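Local coordinates for lipase, class 3 (Penicillium roqueforti FM164, PDB 6L7N), which probably hydrolyses the ester bonds of acylglycerols, as a fungal class 3 lipase with the alpha/beta-hydrolase fold, at residues A[80-85]-A[151-156]; A[98-103]-A[108-113]; A[116-121]-A[157-162]; A[175-180]-A[239-244]; A[186-191]-A[214-219]. All blocks are in the same frame, centred on the assembly; numbering follows the deposited sequence.

How the interactions relate
In interactions 1 and 3 every touching residue is buried, and both use helix 148-161: one seats it on the central sheet with carbon contacts alone, the other ties its far end to helix 112-135 through a buried indole-carboxylate bond. They meet where Trp118 packs on Phe82 and Ala156. Interaction 2 lies farther out, a short hairpin partly open to solvent and held by backbone bonds. Interaction 4 joins two loops that follow strands of the central sheet by a salt bridge; interaction 5 holds helix 181-190 to the loop leading into strand 219-222 by isoleucine packing, a threonine hydroxyl and a water. Asp241 of interaction 4 also accepts a hydrogen bond from the backbone N of His215 in interaction 5.

Interaction 1 of 5, residues A[80-85]-A[151-156]; sequences LSFRGS and AVATLA
Phe82 turns its ring from strand 77-83 toward the flank of helix 148-161, where Val152, Ala153 and Ala156 receive it. The side chains of Phe82 and Val152 cross at roughly a right angle, and the CG1 methyl of Val152 sits over one face of the ring, 3.9 Å from its centroid and 20° off the normal, a CH-pi contact displaced toward the CD1 side. Phe82 CG stands anti to its own carbonyl carbon (chi1 -68°), which brings the ring to the helix. The CD2 and CE2 side meets the two alanines: CD2 lies 3.7 Å from Ala153 CA, and CE2 comes within 3.6 Å of the methyl CB of Ala156, one helical turn beyond Val152. Both alanines approach obliquely.

Strand and helix axes are 7.9 Å apart at closest approach, and their directions differ by 141°. A spacing this small is reached with two alanines on the helix flank, so that the ring can come right down to the backbone at Ala153 CA. With a leucine here, Val152 CG1 has no ring face to sit on, and a gap would probably open beside Ala156 CB.

Helix 148-161 begins within a GxSxG sequence that probably forms the nucleophile elbow of the lipase, and the Phe82 side chain also touches that elbow. Trp118, from helix 112-135, covers Ala156 from another side. All four touching residues are buried and the contact is wholly apolar: its hold is dispersion and exclusion of water, with shape rather than polar pairing setting how the helix lies on the sheet.

Interaction 2 of 5, residues A[98-103]-A[108-113]; sequences VYTNPD and CLADLG
Thr100 and Ala110 pair through their backbones: Thr100 N gives to Ala110 O, and Ala110 N to Thr100 O, both at 2.8 Å. A third bond, from Leu112 N to Val98 O at 2.7 Å, carries the pairing into the first turn of helix 112-135. Around these bonds Leu112 does much of the side-chain work. Its CB lies 4.0 Å from Val98 CB, the two side chains running alongside each other; with CG anti to the backbone N (chi1 173°), CD1 reaches across to Thr100 CB at 3.8 Å. The ring of Pro102 rests its CG 3.9 Å from the methyl of Ala110.

This is a small antiparallel beta hairpin, with Thr100 and Ala110 as its hydrogen-bonded pair and Tyr99 and Asp111 as the non-hydrogen-bonded one. Leu109 crosses Tyr99 at about a right angle, its CB 3.9 Å from Tyr99 CD1 and its CD2 beside Thr100 O. A glycine here removes these contacts, and would probably open a gap beside Tyr99 CD1 and Thr100 O. Farther out, Tyr213 stacks on the Tyr99 ring, and an Asx turn, Asn101 OD1 accepting from Asp103 N, shapes the chain past the strand. The Cys105-Cys108 disulfide ties the chain just before Leu109, and Asp111 caps helix 112-135 through Phe114 N.

Interaction 3 of 5, residues A[116-121]-A[157-162]; sequences GSWVLV and VADLRG
Trp118 and Asp159 make the polar half of this contact. The indole NE1 donates to Asp159 OD2 at 2.7 Å in a nearly straight bond, 168° at the hydrogen. The acceptor lies close to the indole plane, at the nitrogen edge, and OD2 accepts the hydrogen bond on its anti lone pair, away from OD1. Ring and carboxylate planes stand 89° apart, so the carboxylate is turned square to the indole. Trp118 has its CG anti to the backbone N (chi1 166°), which carries the indole out from helix 112-135 across the gap between the helices; CA atoms of Trp118 and Asp159 are 9.3 Å apart.

Asp159 has charged partners as well. Arg122 NH1 forms a salt bridge with the same OD2 that takes the indole hydrogen bond, while Lys163 NZ pairs with OD1. Both oxygens of this buried carboxylate therefore have donors, and the two positive groups probably stabilise its ionised form.

The apolar half is smaller. Leu160, the next residue along, brings its CG to 4.1 Å from Trp118 CZ2, on the six-membered part of the indole and obliquely to it. CD1 of Leu160 is near CH2 of Trp118 at 4.2 Å. Beyond the two segments, Trp115 meets Trp118 in a T-shaped (edge-to-face) stack.

Helices 112-135 and 148-161 flank the parallel strands of the central sheet, and Trp118 is one of the side chains that join these two helices within the helical layer of this alpha/beta-hydrolase fold.

Interaction 4 of 5, residues A[175-180]-A[239-244]; sequences SPRVAN and DGDISF
Arg177 reaches Asp241 with a side chain that extends almost straight from a loop following strand 169-173. At its base CB points toward the loop 239-244, with CG anti to the carbonyl carbon (chi1 -59°). From there the chain is extended as far as NE, bringing CD to 3.8 Å from Asp241 OD2. NE then donates to that same OD2 at 2.8 Å, with 172° at the hydrogen. At the tip, NH2 gives a second, equally straight bond to Asp241 OD1 at 2.9 Å.

Guanidinium and carboxylate are only 9° from coplanar, and each oxygen accepts on its syn lone pair: a side-on, two-pronged salt bridge that fixes the rotation of both groups. NH1 is directed elsewhere, to the carbonyl oxygen of Pro207.

Asp241 OD2 also accepts from the backbone N of His215, so this one oxygen binds loop 239-244 to two other parts of the chain. Asp241 itself sits at the centre of an inverse gamma turn. The contact is thus a bidentate Arg-Asp salt bridge between two loops that follow a parallel and an antiparallel strand of the central sheet, 169-173 and 235-238, in the alpha/beta-hydrolase fold.

Interaction 5 of 5, residues A[186-191]-A[214-219]; sequences HITAQG and VHISPE
Helix 181-190, one of the helices between parallel strands in this alpha/beta-hydrolase fold, packs here against the loop leading into strand 219-222. Ile187 and Ile216 supply the apolar part. Their side chains cross at about a right angle, with CD1 of Ile216 pushed into the branch of Ile187: it lies 3.4 Å from Ile187 CB and just as near to Ile187 CD1, tighter than usual van der Waals contact. Ile216 CG1 leans on the other branch, 3.7 Å from Ile187 CG2. Thr154 of helix 148-161 touches both isoleucines.

Thr188, one residue on, carries the polar part. Its OG1 stands anti to the carbonyl carbon (chi1 -64°), where it accepts from the backbone N of Ser217 at 3.0 Å, with 176° at the hydrogen. The same hydroxyl is hydrogen-bonded to the carbonyl oxygen of Ala184, one turn back in the helix. The other branch, CG2, rests 3.4 Å from Ser217 O. A water adds a second link, donating to Thr188 O at 3.0 Å and to Ser217 O at 2.6 Å.

Just beyond, the peptide bond before Pro218 is cis. The loop backbone is thus gripped at both polar atoms of Ser217, its N by a side chain and its O through the water, while the isoleucines exclude solvent on the inner side; together the polar links and the tight carbon contact probably fix the loop against the helix.

Interaction 1 of 5, residues A[80-85]-A[151-156]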
# COMPACT_ATOMS: atom_id res chain seq x y z
N LEU A 80 -6.21 5.59 5.88
CA LEU A 80 -5.11 6.43 5.46
C LEU A 80 -4.59 5.83 4.17
O LEU A 80 -4.03 4.73 4.19
CB LEU A 80 -4.01 6.46 6.52
CG LEU A 80 -2.70 7.16 6.17
CD1 LEU A 80 -2.94 8.57 5.63
CD2 LEU A 80 -1.80 7.17 7.42
N SER A 81 -4.77 6.54 3.05
CA SER A 81 -4.45 6.01 1.73
C SER A 81 -3.35 6.85 1.09
O SER A 81 -3.44 8.09 1.09
CB SER A 81 -5.69 6.01 0.84
OG SER A 81 -5.33 5.73 -0.50
N PHE A 82 -2.35 6.16 0.53
CA PHE A 82 -1.20 6.79 -0.12
C PHE A 82 -1.12 6.41 -1.59
O PHE A 82 -1.20 5.23 -1.94
CB PHE A 82 0.12 6.37 0.53
CG PHE A 82 0.32 6.87 1.92
CD1 PHE A 82 0.78 8.16 2.15
CD2 PHE A 82 0.06 6.05 3.00
CE1 PHE A 82 0.97 8.61 3.45
CE2 PHE A 82 0.25 6.49 4.28
CZ PHE A 82 0.70 7.78 4.52
N ARG A 83 -0.92 7.42 -2.44
CA ARG A 83 -0.50 7.25 -3.82
C ARG A 83 0.90 7.84 -3.96
O ARG A 83 1.15 8.98 -3.54
CB ARG A 83 -1.47 7.95 -4.79
CG ARG A 83 -1.25 7.62 -6.26
CD ARG A 83 -1.31 8.87 -7.16
NE ARG A 83 -0.10 9.67 -7.03
CZ ARG A 83 -0.01 10.96 -7.33
NH1 ARG A 83 1.14 11.61 -7.18
NH2 ARG A 83 -1.06 11.61 -7.81
N GLY A 84 1.82 7.06 -4.52
CA GLY A 84 3.16 7.53 -4.80
C GLY A 84 3.27 8.08 -6.20
O GLY A 84 2.28 8.28 -6.91
N SER A 85 4.51 8.30 -6.63
CA SER A 85 4.73 8.75 -7.99
C SER A 85 4.15 7.74 -8.97
O SER A 85 4.33 6.53 -8.81
CB SER A 85 6.22 8.93 -8.25
OG SER A 85 6.44 9.09 -9.64
N ALA A 151 4.52 1.21 -0.83
CA ALA A 151 5.76 1.26 -0.08
C ALA A 151 5.66 2.32 1.01
O ALA A 151 5.94 2.04 2.18
CB ALA A 151 6.95 1.51 -1.01
N VAL A 152 5.15 3.50 0.66
CA VAL A 152 5.01 4.54 1.68
C VAL A 152 4.04 4.07 2.75
O VAL A 152 4.28 4.24 3.96
CB VAL A 152 4.56 5.86 1.04
CG1 VAL A 152 4.24 6.90 2.10
CG2 VAL A 152 5.63 6.40 0.05
N ALA A 153 2.95 3.41 2.33
CA ALA A 153 1.97 2.93 3.29
C ALA A 153 2.62 2.00 4.29
O ALA A 153 2.43 2.14 5.51
CB ALA A 153 0.83 2.23 2.55
N THR A 154 3.47 1.10 3.80
CA THR A 154 4.12 0.15 4.69
C THR A 154 4.92 0.88 5.77
O THR A 154 4.71 0.66 6.97
CB THR A 154 5.01 -0.79 3.87
OG1 THR A 154 4.19 -1.50 2.93
CG2 THR A 154 5.72 -1.77 4.78
N LEU A 155 5.74 1.85 5.36
CA LEU A 155 6.58 2.50 6.36
C LEU A 155 5.72 3.34 7.27
O LEU A 155 5.93 3.37 8.49
CB LEU A 155 7.68 3.35 5.71
CG LEU A 155 8.70 2.49 4.95
CD1 LEU A 155 9.53 3.33 4.01
CD2 LEU A 155 9.60 1.76 5.95
N ALA A 156 4.67 3.95 6.71
CA ALA A 156 3.79 4.75 7.56
C ALA A 156 3.15 3.87 8.62
O ALA A 156 3.20 4.19 9.82
CB ALA A 156 2.73 5.46 6.71

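Interaction 2 of 5, residues A[98-103]-A[108-113]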
# COMPACT_ATOMS: atom_id res chain seq x y z
N VAL A 98 18.87 3.72 -2.02
CA VAL A 98 19.80 4.17 -0.99
C VAL A 98 19.23 3.78 0.38
O VAL A 98 18.04 3.97 0.63
CB VAL A 98 20.05 5.70 -1.04
CG1 VAL A 98 21.02 6.12 0.07
CG2 VAL A 98 20.56 6.16 -2.40
N TYR A 99 20.08 3.24 1.25
CA TYR A 99 19.64 2.95 2.61
C TYR A 99 19.55 4.22 3.45
O TYR A 99 20.23 5.23 3.19
CB TYR A 99 20.62 2.01 3.31
CG TYR A 99 20.62 0.60 2.79
CD1 TYR A 99 19.54 -0.24 3.00
CD2 TYR A 99 21.71 0.11 2.09
CE1 TYR A 99 19.55 -1.53 2.53
CE2 TYR A 99 21.73 -1.18 1.63
CZ TYR A 99 20.64 -2.00 1.84
OH TYR A 99 20.68 -3.29 1.36
N THR A 100 18.72 4.16 4.49
CA THR A 100 18.71 5.19 5.53
C THR A 100 18.22 4.57 6.83
O THR A 100 17.57 3.52 6.84
CB THR A 100 17.83 6.40 5.16
OG1 THR A 100 18.14 7.48 6.04
CG2 THR A 100 16.35 6.07 5.34
N ASN A 101 18.56 5.24 7.94
CA ASN A 101 18.19 4.78 9.28
C ASN A 101 16.95 5.53 9.73
O ASN A 101 17.06 6.71 10.09
CB ASN A 101 19.35 5.00 10.26
CG ASN A 101 19.03 4.52 11.68
OD1 ASN A 101 17.89 4.20 12.01
ND2 ASN A 101 20.06 4.46 12.52
N PRO A 102 15.78 4.90 9.74
CA PRO A 102 14.54 5.62 10.06
C PRO A 102 14.24 5.73 11.55
O PRO A 102 13.20 6.29 11.91
CB PRO A 102 13.48 4.76 9.36
CG PRO A 102 14.00 3.37 9.47
CD PRO A 102 15.53 3.50 9.34
N ASP A 103 15.12 5.23 12.42
CA ASP A 103 14.89 5.23 13.88
C ASP A 103 13.71 4.36 14.27
O ASP A 103 13.00 4.67 15.23
CB ASP A 103 14.69 6.65 14.44
CG ASP A 103 15.95 7.50 14.41
OD1 ASP A 103 16.97 7.10 15.02
OD2 ASP A 103 15.91 8.60 13.80
N CYS A 108 17.43 -1.70 11.92
CA CYS A 108 16.52 -1.52 10.80
C CYS A 108 16.97 -0.37 9.90
O CYS A 108 17.29 0.71 10.38
CB CYS A 108 15.11 -1.27 11.32
SG CYS A 108 14.57 -2.67 12.32
N LEU A 109 17.02 -0.64 8.60
CA LEU A 109 17.31 0.35 7.57
C LEU A 109 16.16 0.34 6.58
O LEU A 109 15.65 -0.73 6.24
CB LEU A 109 18.61 0.05 6.81
CG LEU A 109 19.91 0.07 7.62
CD1 LEU A 109 21.06 -0.47 6.79
CD2 LEU A 109 20.22 1.48 8.14
N ALA A 110 15.78 1.52 6.11
CA ALA A 110 14.70 1.67 5.15
C ALA A 110 15.24 2.26 3.85
O ALA A 110 16.33 2.84 3.80
CB ALA A 110 13.57 2.57 5.68
N ASP A 111 14.47 2.09 2.79
CA ASP A 111 14.73 2.74 1.52
C ASP A 111 14.56 4.24 1.67
O ASP A 111 13.50 4.71 2.11
CB ASP A 111 13.77 2.24 0.44
CG ASP A 111 13.99 2.91 -0.87
OD1 ASP A 111 13.48 4.05 -1.12
OD2 ASP A 111 14.69 2.30 -1.68
N LEU A 112 15.59 5.00 1.29
CA LEU A 112 15.60 6.43 1.58
C LEU A 112 14.45 7.17 0.89
O LEU A 112 13.85 8.08 1.48
CB LEU A 112 16.93 7.03 1.14
CG LEU A 112 17.01 8.56 1.22
CD1 LEU A 112 16.85 9.03 2.67
CD2 LEU A 112 18.30 9.07 0.61
N GLY A 113 14.15 6.83 -0.36
CA GLY A 113 13.10 7.55 -1.07
C GLY A 113 11.75 7.40 -0.40
O GLY A 113 11.04 8.39 -0.15

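Interaction 3 of 5, residues A[116-121]-A[157-162]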
# COMPACT_ATOMS: atom_id res chain seq x y z
N GLY A 116 11.67 9.00 3.09
CA GLY A 116 11.61 10.45 2.92
C GLY A 116 10.21 10.93 2.57
O GLY A 116 9.76 11.96 3.07
N SER A 117 9.51 10.18 1.71
CA SER A 117 8.15 10.57 1.36
C SER A 117 7.23 10.52 2.58
O SER A 117 6.35 11.37 2.74
CB SER A 117 7.62 9.70 0.22
OG SER A 117 8.45 9.80 -0.92
N TRP A 118 7.42 9.52 3.45
CA TRP A 118 6.62 9.47 4.67
C TRP A 118 6.99 10.59 5.64
O TRP A 118 6.10 11.24 6.22
CB TRP A 118 6.73 8.10 5.35
CG TRP A 118 6.21 8.04 6.77
CD1 TRP A 118 6.90 7.64 7.88
CD2 TRP A 118 4.89 8.40 7.23
NE1 TRP A 118 6.10 7.72 9.00
CE2 TRP A 118 4.86 8.18 8.63
CE3 TRP A 118 3.73 8.87 6.60
CZ2 TRP A 118 3.72 8.44 9.41
CZ3 TRP A 118 2.62 9.12 7.37
CH2 TRP A 118 2.61 8.90 8.75
N VAL A 119 8.29 10.83 5.86
CA VAL A 119 8.66 11.85 6.85
C VAL A 119 8.16 13.21 6.41
O VAL A 119 7.84 14.06 7.26
CB VAL A 119 10.18 11.88 7.12
CG1 VAL A 119 10.61 10.68 7.93
CG2 VAL A 119 10.95 11.98 5.85
N LEU A 120 8.05 13.44 5.09
CA LEU A 120 7.59 14.74 4.60
C LEU A 120 6.16 15.06 5.04
O LEU A 120 5.83 16.23 5.28
CB LEU A 120 7.68 14.77 3.07
CG LEU A 120 7.60 16.15 2.42
CD1 LEU A 120 8.87 16.92 2.70
CD2 LEU A 120 7.33 16.03 0.93
N VAL A 121 5.30 14.05 5.15
CA VAL A 121 3.88 14.25 5.48
C VAL A 121 3.54 13.83 6.91
O VAL A 121 2.42 14.12 7.39
CB VAL A 121 2.96 13.52 4.48
CG1 VAL A 121 2.98 14.19 3.14
CG2 VAL A 121 3.36 12.04 4.35
N VAL A 157 2.63 2.70 8.20
CA VAL A 157 2.01 1.81 9.18
C VAL A 157 3.00 1.48 10.26
O VAL A 157 2.71 1.60 11.46
CB VAL A 157 1.50 0.52 8.53
CG1 VAL A 157 0.70 -0.26 9.54
CG2 VAL A 157 0.67 0.79 7.40
N ALA A 158 4.21 1.07 9.86
CA ALA A 158 5.13 0.56 10.86
C ALA A 158 5.44 1.66 11.86
O ALA A 158 5.42 1.43 13.08
CB ALA A 158 6.41 0.04 10.19
N ASP A 159 5.60 2.88 11.36
CA ASP A 159 5.94 4.00 12.21
C ASP A 159 4.78 4.33 13.12
O ASP A 159 4.95 4.49 14.34
CB ASP A 159 6.31 5.19 11.33
CG ASP A 159 6.89 6.35 12.11
OD1 ASP A 159 7.33 6.17 13.27
OD2 ASP A 159 6.92 7.44 11.53
N LEU A 160 3.57 4.38 12.55
CA LEU A 160 2.40 4.71 13.35
C LEU A 160 2.15 3.66 14.41
O LEU A 160 1.56 3.96 15.46
CB LEU A 160 1.17 4.86 12.47
CG LEU A 160 1.22 6.10 11.58
CD1 LEU A 160 0.10 6.07 10.55
CD2 LEU A 160 1.17 7.39 12.42
N ARG A 161 2.59 2.42 14.17
CA ARG A 161 2.31 1.41 15.19
C ARG A 161 3.14 1.65 16.44
O ARG A 161 2.75 1.20 17.53
CB ARG A 161 2.55 0.02 14.61
CG ARG A 161 1.45 -0.45 13.65
CD ARG A 161 1.87 -1.75 12.95
NE ARG A 161 0.86 -2.28 12.04
CZ ARG A 161 1.13 -3.07 11.01
NH1 ARG A 161 2.39 -3.39 10.74
NH2 ARG A 161 0.16 -3.50 10.22
N GLY A 162 4.26 2.37 16.33
CA GLY A 162 5.05 2.77 17.47
C GLY A 162 4.68 4.12 18.04
O GLY A 162 5.28 4.57 19.02

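Interaction 4 of 5, residues A[175-180]-A[239-244]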
# COMPACT_ATOMS: atom_id res chain seq x y z
N SER A 175 3.54 -3.79 -3.60
CA SER A 175 4.54 -2.96 -2.94
C SER A 175 5.96 -3.40 -3.33
O SER A 175 6.24 -4.59 -3.39
CB SER A 175 4.41 -3.07 -1.42
OG SER A 175 5.49 -2.39 -0.78
N PRO A 176 6.86 -2.44 -3.54
CA PRO A 176 8.30 -2.76 -3.54
C PRO A 176 8.72 -3.25 -2.16
O PRO A 176 7.99 -3.12 -1.18
CB PRO A 176 8.97 -1.42 -3.87
CG PRO A 176 7.86 -0.49 -4.34
CD PRO A 176 6.60 -1.00 -3.72
N ARG A 177 9.94 -3.79 -2.08
CA ARG A 177 10.57 -3.93 -0.77
C ARG A 177 10.93 -2.55 -0.24
O ARG A 177 11.24 -1.63 -1.00
CB ARG A 177 11.82 -4.81 -0.86
CG ARG A 177 11.53 -6.21 -1.39
CD ARG A 177 12.78 -7.11 -1.30
NE ARG A 177 12.44 -8.50 -1.60
CZ ARG A 177 12.45 -9.04 -2.82
NH1 ARG A 177 12.79 -8.32 -3.88
NH2 ARG A 177 12.13 -10.31 -2.97
N VAL A 178 10.85 -2.39 1.08
CA VAL A 178 11.02 -1.07 1.68
C VAL A 178 12.16 -1.03 2.68
O VAL A 178 12.47 0.05 3.20
CB VAL A 178 9.72 -0.58 2.35
CG1 VAL A 178 8.57 -0.76 1.41
CG2 VAL A 178 9.46 -1.29 3.66
N ALA A 179 12.81 -2.16 2.96
CA ALA A 179 13.81 -2.12 4.02
C ALA A 179 14.62 -3.41 4.03
O ALA A 179 14.44 -4.29 3.19
CB ALA A 179 13.12 -1.93 5.35
N ASN A 180 15.47 -3.53 5.05
CA ASN A 180 16.38 -4.66 5.14
C ASN A 180 15.74 -5.78 5.96
O ASN A 180 14.57 -5.71 6.36
CB ASN A 180 17.72 -4.20 5.73
CG ASN A 180 17.59 -3.58 7.11
OD1 ASN A 180 16.48 -3.38 7.62
ND2 ASN A 180 18.73 -3.34 7.76
N ASP A 239 5.10 -17.75 2.88
CA ASP A 239 5.41 -17.38 4.26
C ASP A 239 6.82 -16.82 4.47
O ASP A 239 7.13 -16.37 5.57
CB ASP A 239 5.18 -18.58 5.19
CG ASP A 239 3.77 -19.15 5.05
OD1 ASP A 239 2.88 -18.38 4.64
OD2 ASP A 239 3.56 -20.34 5.36
N GLY A 240 7.67 -16.82 3.45
CA GLY A 240 8.99 -16.22 3.60
C GLY A 240 9.43 -15.59 2.30
O GLY A 240 9.07 -16.06 1.21
N ASP A 241 10.21 -14.51 2.41
CA ASP A 241 10.69 -13.78 1.23
C ASP A 241 12.01 -14.42 0.80
O ASP A 241 13.09 -14.00 1.23
CB ASP A 241 10.85 -12.29 1.52
CG ASP A 241 11.32 -11.49 0.28
OD1 ASP A 241 11.17 -12.01 -0.84
OD2 ASP A 241 11.80 -10.35 0.43
N ILE A 242 11.92 -15.43 -0.06
CA ILE A 242 13.09 -16.13 -0.57
C ILE A 242 13.11 -16.03 -2.09
O ILE A 242 12.10 -15.78 -2.74
CB ILE A 242 13.09 -17.60 -0.12
CG1 ILE A 242 11.78 -18.22 -0.55
CG2 ILE A 242 13.27 -17.69 1.39
CD1 ILE A 242 11.45 -19.48 0.16
N SER A 243 14.29 -16.28 -2.66
CA SER A 243 14.50 -15.99 -4.08
C SER A 243 13.68 -16.87 -5.01
O SER A 243 13.46 -16.48 -6.16
CB SER A 243 15.98 -16.13 -4.43
OG SER A 243 16.38 -17.48 -4.27
N PHE A 244 13.20 -18.03 -4.55
CA PHE A 244 12.54 -19.00 -5.42
C PHE A 244 11.05 -19.12 -5.20
O PHE A 244 10.41 -19.97 -5.83
CB PHE A 244 13.19 -20.38 -5.26
CG PHE A 244 13.47 -20.76 -3.83
CD1 PHE A 244 14.68 -20.42 -3.22
CD2 PHE A 244 12.53 -21.45 -3.09
CE1 PHE A 244 14.93 -20.77 -1.91
CE2 PHE A 244 12.78 -21.82 -1.76
CZ PHE A 244 13.97 -21.46 -1.17

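Interaction 5 of 5, residues A[186-191]-A[214-219]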
# COMPACT_ATOMS: atom_id res chain seq x y z
N HIS A 186 10.77 -6.90 11.85
CA HIS A 186 10.04 -6.10 12.84
C HIS A 186 8.61 -5.82 12.38
O HIS A 186 7.64 -6.01 13.13
CB HIS A 186 10.81 -4.79 13.06
CG HIS A 186 10.13 -3.82 13.98
ND1 HIS A 186 10.18 -3.94 15.35
CD2 HIS A 186 9.38 -2.72 13.72
CE1 HIS A 186 9.49 -2.95 15.90
NE2 HIS A 186 9.00 -2.19 14.93
N ILE A 187 8.45 -5.41 11.12
CA ILE A 187 7.11 -5.18 10.59
C ILE A 187 6.31 -6.48 10.57
O ILE A 187 5.14 -6.52 10.96
CB ILE A 187 7.18 -4.56 9.19
CG1 ILE A 187 8.01 -3.27 9.17
CG2 ILE A 187 5.74 -4.33 8.66
CD1 ILE A 187 8.23 -2.69 7.79
N THR A 188 6.92 -7.56 10.10
CA THR A 188 6.21 -8.84 10.07
C THR A 188 5.70 -9.21 11.46
O THR A 188 4.57 -9.69 11.60
CB THR A 188 7.12 -9.95 9.54
OG1 THR A 188 7.47 -9.68 8.18
CG2 THR A 188 6.40 -11.28 9.60
N ALA A 189 6.52 -8.96 12.50
CA ALA A 189 6.11 -9.31 13.86
C ALA A 189 5.04 -8.38 14.40
O ALA A 189 4.37 -8.76 15.37
CB ALA A 189 7.30 -9.29 14.82
N GLN A 190 4.88 -7.18 13.84
CA GLN A 190 3.77 -6.34 14.27
C GLN A 190 2.41 -6.93 13.92
O GLN A 190 1.40 -6.54 14.53
CB GLN A 190 3.87 -4.95 13.65
CG GLN A 190 5.02 -4.14 14.19
CD GLN A 190 5.17 -2.84 13.46
OE1 GLN A 190 4.96 -2.78 12.26
NE2 GLN A 190 5.50 -1.78 14.19
N GLY A 191 2.35 -7.80 12.92
CA GLY A 191 1.09 -8.39 12.50
C GLY A 191 0.21 -7.42 11.73
O GLY A 191 0.56 -6.27 11.46
N VAL A 214 14.38 -6.90 2.06
CA VAL A 214 13.51 -8.04 2.30
C VAL A 214 12.09 -7.54 2.47
O VAL A 214 11.86 -6.44 2.99
CB VAL A 214 13.98 -8.85 3.53
CG1 VAL A 214 12.96 -9.90 3.95
CG2 VAL A 214 15.26 -9.56 3.18
N HIS A 215 11.13 -8.34 1.99
CA HIS A 215 9.71 -8.03 2.10
C HIS A 215 9.14 -8.40 3.47
O HIS A 215 9.60 -9.33 4.14
CB HIS A 215 8.89 -8.80 1.07
CG HIS A 215 8.66 -8.07 -0.20
ND1 HIS A 215 8.07 -6.82 -0.24
CD2 HIS A 215 8.91 -8.42 -1.48
CE1 HIS A 215 7.98 -6.43 -1.50
NE2 HIS A 215 8.48 -7.38 -2.28
N ILE A 216 8.07 -7.69 3.83
CA ILE A 216 7.19 -8.15 4.90
C ILE A 216 6.55 -9.47 4.49
O ILE A 216 6.16 -9.66 3.33
CB ILE A 216 6.10 -7.10 5.19
CG1 ILE A 216 6.69 -5.70 5.35
CG2 ILE A 216 5.28 -7.48 6.44
CD1 ILE A 216 7.99 -5.66 6.06
N SER A 217 6.40 -10.37 5.45
CA SER A 217 5.71 -11.63 5.25
C SER A 217 4.38 -11.65 6.01
O SER A 217 4.24 -10.97 7.03
CB SER A 217 6.58 -12.80 5.73
OG SER A 217 7.70 -12.94 4.86
N PRO A 218 3.38 -12.42 5.53
CA PRO A 218 3.46 -13.22 4.30
C PRO A 218 3.21 -12.42 3.02
O PRO A 218 3.02 -11.20 3.06
CB PRO A 218 2.36 -14.26 4.50
CG PRO A 218 1.29 -13.50 5.32
CD PRO A 218 2.09 -12.59 6.23
N GLU A 219 3.22 -13.14 1.90
CA GLU A 219 2.92 -12.61 0.57
C GLU A 219 1.62 -13.23 0.08
O GLU A 219 1.48 -14.46 0.09
CB GLU A 219 4.07 -12.90 -0.40
CG GLU A 219 3.73 -12.71 -1.89
CD GLU A 219 4.79 -13.27 -2.82
OE1 GLU A 219 5.75 -13.88 -2.32
OE2 GLU A 219 4.66 -13.10 -4.05
O HOH W 1 2.95 -10.14 9.11